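Long-range contact in putative dioxygenase (Nostoc punctiforme, PDB 2PEB), which is a putative, probably metal-dependent dioxygenase of the Dopa 4,5-dioxygenase family, probably cleaving catechol-type aromatic rings: residues Arg77-Pro86 with Tyr98-Leu108. Sequence-based numbering, arbitrary orientation. Where two conformers were deposited one is given.
Sequences REGLDILVHP and YSLWLGAALAL. With ZN (zinc ion), chain C; EDO (1,2-ethanediol), chain I; EDO (1,2-ethanediol), chain F.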
loop_
_atom_site.group_PDB
_atom_site.type_symbol
_atom_site.label_atom_id
_atom_site.label_comp_id
_atom_site.label_asym_id
_atom_site.label_seq_id
_atom_site.Cartn_x
_atom_site.Cartn_y
_atom_site.Cartn_z
ATOM N N ARG A 77 -4.785 11.384 2.030
ATOM C CA ARG A 77 -6.018 10.652 2.268
ATOM C C ARG A 77 -6.846 11.130 3.473
ATOM O O ARG A 77 -8.001 10.710 3.648
ATOM C CB ARG A 77 -5.759 9.171 2.371
ATOM C CG ARG A 77 -4.973 8.768 3.548
ATOM C CD ARG A 77 -4.793 7.288 3.524
ATOM N NE ARG A 77 -3.926 6.904 4.627
ATOM C CZ ARG A 77 -4.326 6.753 5.890
ATOM N NH1 ARG A 77 -5.620 6.809 6.240
ATOM N NH2 ARG A 77 -3.417 6.458 6.818
ATOM N N GLU A 78 -6.276 11.991 4.302
ATOM C CA GLU A 78 -6.973 12.564 5.418
ATOM C C GLU A 78 -7.781 11.525 6.195
ATOM O O GLU A 78 -8.952 11.748 6.532
ATOM C CB GLU A 78 -7.895 13.667 4.934
ATOM C CG GLU A 78 -7.189 14.875 4.451
ATOM C CD GLU A 78 -8.163 16.020 4.264
ATOM O OE1 GLU A 78 -8.653 16.556 5.293
ATOM O OE2 GLU A 78 -8.448 16.366 3.093
ATOM N N GLY A 79 -7.137 10.422 6.535
ATOM C CA GLY A 79 -7.698 9.466 7.446
ATOM C C GLY A 79 -8.634 8.470 6.812
ATOM O O GLY A 79 -9.130 7.595 7.510
ATOM N N LEU A 80 -8.875 8.592 5.509
ATOM C CA LEU A 80 -9.737 7.629 4.804
ATOM C C LEU A 80 -9.031 6.292 4.600
ATOM O O LEU A 80 -7.812 6.240 4.427
ATOM C CB LEU A 80 -10.113 8.192 3.433
ATOM C CG LEU A 80 -10.969 9.450 3.489
ATOM C CD1 LEU A 80 -11.114 10.000 2.053
ATOM C CD2 LEU A 80 -12.347 9.196 4.140
ATOM N N ASP A 81 -9.792 5.208 4.640
ATOM C CA ASP A 81 -9.218 3.904 4.313
ATOM C C ASP A 81 -9.362 3.691 2.817
ATOM O O ASP A 81 -10.442 3.987 2.240
ATOM C CB ASP A 81 -9.924 2.789 5.076
ATOM C CG ASP A 81 -9.906 3.020 6.583
ATOM O OD1 ASP A 81 -8.828 3.407 7.097
ATOM O OD2 ASP A 81 -10.949 2.850 7.269
ATOM N N ILE A 82 -8.299 3.188 2.196
ATOM C CA ILE A 82 -8.197 3.084 0.759
ATOM C C ILE A 82 -7.528 1.779 0.384
ATOM O O ILE A 82 -6.426 1.460 0.783
ATOM C CB ILE A 82 -7.416 4.282 0.137
ATOM C CG1 ILE A 82 -8.075 5.597 0.473
ATOM C CG2 ILE A 82 -7.339 4.212 -1.347
ATOM C CD1 ILE A 82 -7.275 6.763 0.007
ATOM N N LEU A 83 -8.280 0.977 -0.343
ATOM C CA LEU A 83 -7.775 -0.164 -1.029
ATOM C C LEU A 83 -7.205 0.171 -2.392
ATOM O O LEU A 83 -7.857 0.824 -3.216
ATOM C CB LEU A 83 -8.923 -1.137 -1.236
ATOM C CG LEU A 83 -8.614 -2.382 -2.065
ATOM C CD1 LEU A 83 -7.678 -3.318 -1.287
ATOM C CD2 LEU A 83 -9.900 -3.158 -2.437
ATOM N N VAL A 84 -5.993 -0.263 -2.663
ATOM C CA VAL A 84 -5.453 -0.216 -4.010
ATOM C C VAL A 84 -5.143 -1.638 -4.510
ATOM O O VAL A 84 -4.477 -2.389 -3.858
ATOM C CB VAL A 84 -4.187 0.667 -4.143
ATOM C CG1 VAL A 84 -3.663 0.659 -5.631
ATOM C CG2 VAL A 84 -4.453 2.113 -3.613
ATOM N N HIS A 85 -5.676 -1.997 -5.668
ATOM C CA HIS A 85 -5.490 -3.319 -6.209
ATOM C C HIS A 85 -5.104 -3.214 -7.669
ATOM O O HIS A 85 -5.479 -2.275 -8.353
ATOM C CB HIS A 85 -6.696 -4.260 -5.950
ATOM C CG HIS A 85 -7.907 -3.986 -6.787
ATOM N ND1 HIS A 85 -7.972 -4.341 -8.114
ATOM C CD2 HIS A 85 -9.112 -3.432 -6.491
ATOM C CE1 HIS A 85 -9.144 -3.963 -8.617
ATOM N NE2 HIS A 85 -9.861 -3.422 -7.650
ATOM N N PRO A 86 -4.301 -4.166 -8.126
ATOM C CA PRO A 86 -3.956 -4.260 -9.526
ATOM C C PRO A 86 -5.066 -4.908 -10.294
ATOM O O PRO A 86 -6.012 -5.446 -9.697
ATOM C CB PRO A 86 -2.721 -5.143 -9.507
ATOM C CG PRO A 86 -2.969 -6.039 -8.344
ATOM C CD PRO A 86 -3.658 -5.265 -7.349
ATOM N N TYR A 98 -3.117 -9.469 -3.915
ATOM C CA TYR A 98 -2.197 -8.592 -4.584
ATOM C C TYR A 98 -2.427 -7.153 -4.204
ATOM O O TYR A 98 -1.810 -6.287 -4.810
ATOM C CB TYR A 98 -2.271 -8.720 -6.127
ATOM C CG TYR A 98 -2.036 -10.083 -6.704
ATOM C CD1 TYR A 98 -1.162 -10.993 -6.102
ATOM C CD2 TYR A 98 -2.663 -10.457 -7.875
ATOM C CE1 TYR A 98 -0.918 -12.214 -6.663
ATOM C CE2 TYR A 98 -2.433 -11.678 -8.442
ATOM C CZ TYR A 98 -1.585 -12.560 -7.809
ATOM O OH TYR A 98 -1.383 -13.764 -8.367
ATOM N N SER A 99 -3.305 -6.877 -3.257
ATOM C CA SER A 99 -3.711 -5.526 -2.991
ATOM C C SER A 99 -2.863 -4.920 -1.867
ATOM O O SER A 99 -2.030 -5.622 -1.260
ATOM C CB SER A 99 -5.211 -5.488 -2.618
ATOM O OG SER A 99 -5.472 -6.435 -1.606
ATOM N N LEU A 100 -3.056 -3.640 -1.627
ATOM C CA LEU A 100 -2.494 -2.953 -0.470
ATOM C C LEU A 100 -3.545 -2.040 0.111
ATOM O O LEU A 100 -4.494 -1.661 -0.593
ATOM C CB LEU A 100 -1.266 -2.139 -0.888
ATOM C CG LEU A 100 -1.449 -0.965 -1.814
ATOM C CD1 LEU A 100 -2.019 0.261 -1.071
ATOM C CD2 LEU A 100 -0.082 -0.686 -2.533
ATOM N N TRP A 101 -3.294 -1.591 1.336
ATOM C CA TRP A 101 -4.218 -0.755 2.075
ATOM C C TRP A 101 -3.504 0.450 2.628
ATOM O O TRP A 101 -2.384 0.312 3.145
ATOM C CB TRP A 101 -4.858 -1.502 3.226
ATOM C CG TRP A 101 -5.965 -2.359 2.826
ATOM C CD1 TRP A 101 -5.895 -3.690 2.590
ATOM C CD2 TRP A 101 -7.330 -1.976 2.644
ATOM N NE1 TRP A 101 -7.127 -4.172 2.263
ATOM C CE2 TRP A 101 -8.037 -3.143 2.312
ATOM C CE3 TRP A 101 -8.034 -0.767 2.774
ATOM C CZ2 TRP A 101 -9.400 -3.146 2.070
ATOM C CZ3 TRP A 101 -9.397 -0.779 2.545
ATOM C CH2 TRP A 101 -10.063 -1.959 2.197
ATOM N N LEU A 102 -4.167 1.589 2.478
ATOM C CA LEU A 102 -3.825 2.820 3.169
ATOM C C LEU A 102 -4.865 2.992 4.269
ATOM O O LEU A 102 -6.045 2.845 4.019
ATOM C CB LEU A 102 -3.853 3.995 2.205
ATOM C CG LEU A 102 -3.232 3.789 0.821
ATOM C CD1 LEU A 102 -3.305 5.117 0.092
ATOM C CD2 LEU A 102 -1.806 3.277 0.900
ATOM N N GLY A 103 -4.418 3.269 5.489
ATOM C CA GLY A 103 -5.304 3.376 6.631
ATOM C C GLY A 103 -5.517 1.997 7.196
ATOM O O GLY A 103 -4.586 1.188 7.270
ATOM N N ALA A 104 -6.732 1.699 7.593
ATOM C CA ALA A 104 -6.993 0.448 8.267
ATOM C C ALA A 104 -7.834 -0.411 7.323
ATOM O O ALA A 104 -8.852 0.050 6.800
ATOM C CB ALA A 104 -7.699 0.705 9.618
ATOM N N ALA A 105 -7.390 -1.639 7.078
ATOM C CA ALA A 105 -8.045 -2.496 6.104
ATOM C C ALA A 105 -9.461 -2.816 6.526
ATOM O O ALA A 105 -9.781 -2.997 7.721
ATOM C CB ALA A 105 -7.273 -3.783 5.887
ATOM N N LEU A 106 -10.313 -2.912 5.516
ATOM C CA LEU A 106 -11.647 -3.434 5.682
ATOM C C LEU A 106 -11.722 -4.856 5.178
ATOM O O LEU A 106 -10.847 -5.330 4.447
ATOM C CB LEU A 106 -12.640 -2.543 4.941
ATOM C CG LEU A 106 -12.557 -1.057 5.278
ATOM C CD1 LEU A 106 -13.505 -0.232 4.384
ATOM C CD2 LEU A 106 -12.850 -0.788 6.735
ATOM N N ALA A 107 -12.784 -5.535 5.583
ATOM C CA ALA A 107 -12.989 -6.925 5.225
ATOM C C ALA A 107 -13.867 -7.006 3.975
ATOM O O ALA A 107 -15.077 -6.808 4.033
ATOM C CB ALA A 107 -13.617 -7.695 6.377
ATOM N N LEU A 108 -13.248 -7.367 2.857
ATOM C CA LEU A 108 -13.928 -7.483 1.574
ATOM C C LEU A 108 -14.660 -8.822 1.457
ATOM O O LEU A 108 -14.190 -9.837 1.987
ATOM C CB LEU A 108 -12.910 -7.375 0.438
ATOM C CG LEU A 108 -11.911 -6.204 0.512
ATOM C CD1 LEU A 108 -10.931 -6.325 -0.614
ATOM C CD2 LEU A 108 -12.633 -4.858 0.452
HETATM ZN ZN ZN C . -11.578 -2.172 -8.184
HETATM C C1 EDO I . -1.343 3.903 7.296
HETATM O O1 EDO I . -1.740 3.165 6.130
HETATM C C2 EDO I . -0.892 2.920 8.343
HETATM O O2 EDO I . -1.852 1.859 8.383
HETATM C C1 EDO F . -4.701 -7.337 1.350
HETATM O O1 EDO F . -4.419 -7.095 2.728
HETATM C C2 EDO F . -3.386 -7.709 0.719
HETATM O O2 EDO F . -2.414 -6.717 1.103
#
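Leu83 lies over the indole of Trp101: its CB stands 3.8 Å from the centroid of the Trp101 six-membered ring and 13° off the ring normal, a CH-pi contact, while Leu83 CD1 covers the same face nearer the rim. The opposite face carries Ala105 CA, 3.5 Å above the plane, sandwiching the ring between strand and loop. With CG anti to the backbone N (chi1 175°), the Leu83 branch leads toward Leu108, meeting its CD1 tip to tip through CD2. Replacing Trp101 with an alanine would probably open a gap between Leu83 and Ala105. Four backbone hydrogen bonds, two each at Ile82-Leu102 and Val84-Leu100, establish an antiparallel ladder in which 100-102 is an edge strand of the chain's five-stranded sheet, its Trp101 backbone bonding onward to the second subunit; on its inner neighbour, His85 NE2 binds zinc at 2.2 Å, joined by His13 and His15. On the face away from Trp101, Val84 and Leu100 lie side by side, Val84 CB 3.8 Å from Leu100 CD1. Past the ladder, Ala104 N donates a hydrogen bond to Asp81 OD1 (2.7 Å), nearly straight at 177° but from above the carboxylate plane. Gly103 N sits 3.5 Å above the Arg77 guanidinium, whose NH1 bonds Leu80 O and NH2 Val97 O of the second subunit.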